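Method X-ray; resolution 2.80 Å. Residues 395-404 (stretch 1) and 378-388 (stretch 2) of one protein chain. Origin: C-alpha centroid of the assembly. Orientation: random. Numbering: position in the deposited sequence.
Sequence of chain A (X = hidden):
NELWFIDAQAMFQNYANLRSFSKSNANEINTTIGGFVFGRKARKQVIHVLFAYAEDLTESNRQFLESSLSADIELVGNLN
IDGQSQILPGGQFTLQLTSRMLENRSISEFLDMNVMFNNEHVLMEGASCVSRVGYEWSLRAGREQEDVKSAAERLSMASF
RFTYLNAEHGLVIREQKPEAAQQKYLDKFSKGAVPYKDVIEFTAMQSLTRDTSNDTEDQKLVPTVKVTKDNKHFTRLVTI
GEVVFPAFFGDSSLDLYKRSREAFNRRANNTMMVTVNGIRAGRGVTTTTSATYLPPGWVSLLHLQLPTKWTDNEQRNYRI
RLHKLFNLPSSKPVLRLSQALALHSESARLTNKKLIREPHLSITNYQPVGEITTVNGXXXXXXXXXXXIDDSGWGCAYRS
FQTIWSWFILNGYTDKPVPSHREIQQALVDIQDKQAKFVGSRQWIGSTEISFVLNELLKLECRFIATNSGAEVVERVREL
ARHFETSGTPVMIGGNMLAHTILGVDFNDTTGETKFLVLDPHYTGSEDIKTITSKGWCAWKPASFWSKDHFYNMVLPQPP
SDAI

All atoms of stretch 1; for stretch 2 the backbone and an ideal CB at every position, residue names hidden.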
# COMPACT_ATOMS: atom_id res chain seq x y z
N GLY A 395 -5.64 -28.33 12.88
CA GLY A 395 -5.49 -26.88 12.75
C GLY A 395 -6.09 -26.17 11.54
O GLY A 395 -6.17 -24.95 11.56
N CYS A 396 -6.50 -26.92 10.51
CA CYS A 396 -6.98 -26.33 9.24
C CYS A 396 -7.80 -25.04 9.38
O CYS A 396 -7.59 -24.07 8.66
CB CYS A 396 -7.71 -27.37 8.35
SG CYS A 396 -9.19 -28.25 9.02
N ALA A 397 -8.72 -25.01 10.34
CA ALA A 397 -9.57 -23.85 10.51
C ALA A 397 -8.87 -22.76 11.30
O ALA A 397 -9.20 -21.59 11.16
CB ALA A 397 -10.87 -24.24 11.18
N TYR A 398 -7.91 -23.14 12.14
CA TYR A 398 -7.13 -22.16 12.89
C TYR A 398 -6.38 -21.27 11.91
O TYR A 398 -6.34 -20.04 12.04
CB TYR A 398 -6.10 -22.85 13.78
CG TYR A 398 -6.64 -23.46 15.04
CD1 TYR A 398 -6.79 -24.83 15.16
CD2 TYR A 398 -6.98 -22.66 16.13
CE1 TYR A 398 -7.27 -25.39 16.32
CE2 TYR A 398 -7.46 -23.20 17.29
CZ TYR A 398 -7.61 -24.57 17.38
OH TYR A 398 -8.09 -25.14 18.53
N ARG A 399 -5.77 -21.92 10.93
CA ARG A 399 -4.99 -21.25 9.91
C ARG A 399 -5.84 -20.25 9.14
O ARG A 399 -5.41 -19.11 8.92
CB ARG A 399 -4.36 -22.29 8.98
CG ARG A 399 -3.44 -23.26 9.70
CD ARG A 399 -2.65 -22.52 10.78
NE ARG A 399 -1.46 -23.23 11.22
CZ ARG A 399 -0.43 -22.64 11.83
NH1 ARG A 399 -0.44 -21.33 12.04
NH2 ARG A 399 0.62 -23.36 12.20
N SER A 400 -7.05 -20.66 8.75
CA SER A 400 -7.96 -19.75 8.05
C SER A 400 -8.35 -18.61 8.95
O SER A 400 -8.59 -17.49 8.49
CB SER A 400 -9.21 -20.47 7.58
OG SER A 400 -8.94 -21.18 6.40
N PHE A 401 -8.42 -18.89 10.24
CA PHE A 401 -8.72 -17.86 11.21
C PHE A 401 -7.58 -16.86 11.21
O PHE A 401 -7.80 -15.64 11.24
CB PHE A 401 -8.88 -18.45 12.60
CG PHE A 401 -8.95 -17.43 13.67
CD1 PHE A 401 -10.14 -16.76 13.92
CD2 PHE A 401 -7.83 -17.11 14.40
CE1 PHE A 401 -10.22 -15.81 14.91
CE2 PHE A 401 -7.90 -16.15 15.39
CZ PHE A 401 -9.11 -15.50 15.65
N GLN A 402 -6.37 -17.39 11.17
CA GLN A 402 -5.16 -16.57 11.16
C GLN A 402 -5.06 -15.70 9.90
O GLN A 402 -4.77 -14.49 9.98
CB GLN A 402 -3.92 -17.46 11.34
CG GLN A 402 -3.73 -17.94 12.78
CD GLN A 402 -2.49 -18.79 12.94
OE1 GLN A 402 -2.05 -19.45 11.99
NE2 GLN A 402 -1.89 -18.76 14.14
N THR A 403 -5.32 -16.30 8.75
CA THR A 403 -5.43 -15.53 7.52
C THR A 403 -6.44 -14.40 7.69
O THR A 403 -6.09 -13.24 7.53
CB THR A 403 -5.82 -16.40 6.33
OG1 THR A 403 -4.76 -17.32 6.04
CG2 THR A 403 -6.09 -15.53 5.12
N ILE A 404 -7.67 -14.70 8.08
CA ILE A 404 -8.64 -13.64 8.30
C ILE A 404 -8.10 -12.59 9.26
O ILE A 404 -8.41 -11.40 9.13
CB ILE A 404 -9.99 -14.20 8.82
CG1 ILE A 404 -10.61 -15.13 7.78
CG2 ILE A 404 -10.99 -13.08 9.13
CD1 ILE A 404 -11.84 -15.80 8.27
N UNK A 378 -4.94 -6.41 1.30
CA UNK A 378 -3.91 -7.46 1.48
C UNK A 378 -4.13 -8.36 2.72
O UNK A 378 -4.85 -7.98 3.64
CB UNK A 378 -2.53 -6.80 1.59
N UNK A 379 -3.47 -9.52 2.74
CA UNK A 379 -3.57 -10.50 3.82
C UNK A 379 -2.29 -11.35 3.78
O UNK A 379 -1.53 -11.25 2.81
CB UNK A 379 -4.82 -11.36 3.68
N UNK A 380 -2.06 -12.19 4.78
CA UNK A 380 -0.98 -13.19 4.71
C UNK A 380 -1.50 -14.62 4.55
O UNK A 380 -2.68 -14.89 4.80
CB UNK A 380 -0.11 -13.11 5.97
N UNK A 381 -0.62 -15.53 4.16
CA UNK A 381 -0.97 -16.93 3.97
C UNK A 381 -0.47 -17.75 5.14
O UNK A 381 0.72 -18.03 5.24
CB UNK A 381 -0.39 -17.46 2.66
N UNK A 382 -1.38 -18.14 6.03
CA UNK A 382 -1.04 -19.07 7.11
C UNK A 382 -1.49 -20.48 6.76
O UNK A 382 -2.45 -20.67 6.01
CB UNK A 382 -1.68 -18.62 8.43
N UNK A 383 -0.80 -21.47 7.32
CA UNK A 383 -1.00 -22.88 6.98
C UNK A 383 -0.42 -23.82 8.05
O UNK A 383 -0.04 -23.39 9.14
CB UNK A 383 -0.36 -23.18 5.62
N UNK A 384 -0.35 -25.10 7.73
CA UNK A 384 0.23 -26.10 8.62
C UNK A 384 1.74 -25.87 8.83
O UNK A 384 2.36 -25.13 8.07
CB UNK A 384 -0.01 -27.50 8.06
N UNK A 385 2.31 -26.49 9.86
CA UNK A 385 3.77 -26.50 10.09
C UNK A 385 4.43 -25.12 10.10
O UNK A 385 5.53 -24.95 9.56
CB UNK A 385 4.44 -27.35 9.01
N UNK A 386 3.77 -24.14 10.71
CA UNK A 386 4.21 -22.75 10.60
C UNK A 386 4.93 -22.22 11.83
O UNK A 386 6.15 -22.01 11.79
CB UNK A 386 3.00 -21.86 10.31
N UNK A 387 4.20 -21.99 12.91
CA UNK A 387 4.78 -21.38 14.10
C UNK A 387 5.64 -22.37 14.89
O UNK A 387 5.73 -22.27 16.12
CB UNK A 387 3.67 -20.82 14.99
N UNK A 388 6.26 -23.30 14.18
CA UNK A 388 7.04 -24.37 14.79
C UNK A 388 6.14 -25.46 15.34
O UNK A 388 6.61 -26.37 16.03
CB UNK A 388 7.93 -23.81 15.90

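Position 378 has no atom of stretch 1 within 5.5 Å of its ideal CB, and its phi/psi of -91/162 admits most residues; it is P378, which makes no contact.

At 379 CA-to-CB points toward the helix, with the ideal CB 4.5 Å from T403 O. An aliphatic or aromatic side chain could pack against the T403 methyl. The residue is Y379, whose CD1 lies 4.2 Å from T403 CG2.

Position 380 points sideways into space that stretch 1 leaves empty, so the side chain is weakly constrained. It is N380, and its main chain does the work: T403 OG1 lies 3.4 Å from N380 O, at most a weak hydrogen bond, and R399 O competes for the same proton. Position 381 points away; it is Y381.

At 382 the ideal CB is 3.7 Å from Q402 OE1, 3.8 Å from R399 O and 4.1 Å from T403 OG1, so a flat or polar side chain of moderate size would suit: His, Asn, Gln or an aromatic. The residue is H382 (chi1 -53°, m). Its ring presents a face to Q402 CB, which sits 3.7 Å from the ring centroid and 22° off the normal, a CH-pi contact.

At 383 CA-to-CB points away, with the ideal CB 5.1 Å from R399 CG, and many residues would fit. It is H383, whose ND1 donates to the backbone O of 384 at 3.2 Å within its own stretch. Its carbonyl oxygen lies over one face of the R399 guanidinium, where the angles are poor for hydrogen bonding.

Position 384 also starts away from the helix, so only a long side chain could return to its first turn. Y384 does so: chi1 of -75° (m) brings the ring edge to G395, with CE1 3.8 Å from G395 C, and puts OH 3.2 Å from C396 CB.

The phi/psi of 53/41 at 385 is left-handed, which Gly, Asn or Asp tolerate readily; the residue is M385, pointing away.

At 386 the ideal CB lies 3.4 Å from R399 NH2, favouring a polar or acidic side chain beside the guanidinium. It is Q386.

Position 387 points toward the same charge, its ideal CB 4.9 Å from R399 NH2, which favours Asp or Glu. D387 OD2 forms a salt bridge with R399 NH1 at 3.5 Å, near the guanidinium plane; the hydrogen bond within it is weak (149°).

At 388 positive phi (78/8) favours glycine, and G388 is found.

Stretch 2 378-388: PYNYHHYMQDG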
# COMPACT_ATOMS: atom_id res chain seq x y z
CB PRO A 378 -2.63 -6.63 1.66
CG PRO A 378 -3.11 -5.46 2.42
CD PRO A 378 -4.48 -5.11 1.82
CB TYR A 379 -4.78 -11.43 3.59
CG TYR A 379 -4.68 -12.12 2.25
CD1 TYR A 379 -4.03 -13.34 2.13
CD2 TYR A 379 -5.17 -11.51 1.11
CE1 TYR A 379 -3.90 -13.95 0.91
CE2 TYR A 379 -5.05 -12.12 -0.13
CZ TYR A 379 -4.41 -13.33 -0.23
OH TYR A 379 -4.27 -13.94 -1.46
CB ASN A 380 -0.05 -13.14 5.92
CG ASN A 380 0.89 -11.95 5.90
OD1 ASN A 380 1.49 -11.64 4.86
ND2 ASN A 380 1.02 -11.28 7.04
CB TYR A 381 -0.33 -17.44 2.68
CG TYR A 381 -0.68 -18.87 2.32
CD1 TYR A 381 -1.77 -19.52 2.89
CD2 TYR A 381 0.10 -19.57 1.40
CE1 TYR A 381 -2.07 -20.82 2.57
CE2 TYR A 381 -0.20 -20.87 1.07
CZ TYR A 381 -1.29 -21.49 1.65
OH TYR A 381 -1.59 -22.79 1.32
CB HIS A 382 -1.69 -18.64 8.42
CG HIS A 382 -1.40 -17.23 8.81
ND1 HIS A 382 -0.69 -16.89 9.94
CD2 HIS A 382 -1.74 -16.06 8.22
CE1 HIS A 382 -0.61 -15.58 10.04
NE2 HIS A 382 -1.24 -15.05 9.00
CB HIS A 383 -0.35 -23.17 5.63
CG HIS A 383 0.94 -22.43 5.42
ND1 HIS A 383 1.96 -22.45 6.34
CD2 HIS A 383 1.34 -21.62 4.42
CE1 HIS A 383 2.95 -21.69 5.91
NE2 HIS A 383 2.61 -21.18 4.74
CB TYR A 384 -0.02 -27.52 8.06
CG TYR A 384 -1.43 -28.03 8.21
CD1 TYR A 384 -2.36 -27.36 9.00
CD2 TYR A 384 -1.84 -29.20 7.57
CE1 TYR A 384 -3.66 -27.83 9.15
CE2 TYR A 384 -3.14 -29.68 7.72
CZ TYR A 384 -4.04 -28.98 8.51
OH TYR A 384 -5.34 -29.44 8.67
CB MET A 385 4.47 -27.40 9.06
CG MET A 385 3.71 -28.69 8.68
SD MET A 385 3.06 -29.66 10.06
CE MET A 385 2.44 -31.09 9.18
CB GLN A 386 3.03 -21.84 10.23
CG GLN A 386 3.42 -20.71 9.27
CD GLN A 386 2.26 -19.81 8.91
OE1 GLN A 386 2.13 -19.37 7.77
NE2 GLN A 386 1.40 -19.52 9.88
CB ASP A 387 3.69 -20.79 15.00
CG ASP A 387 2.63 -20.04 14.22
OD1 ASP A 387 2.98 -19.47 13.16
OD2 ASP A 387 1.46 -20.03 14.67
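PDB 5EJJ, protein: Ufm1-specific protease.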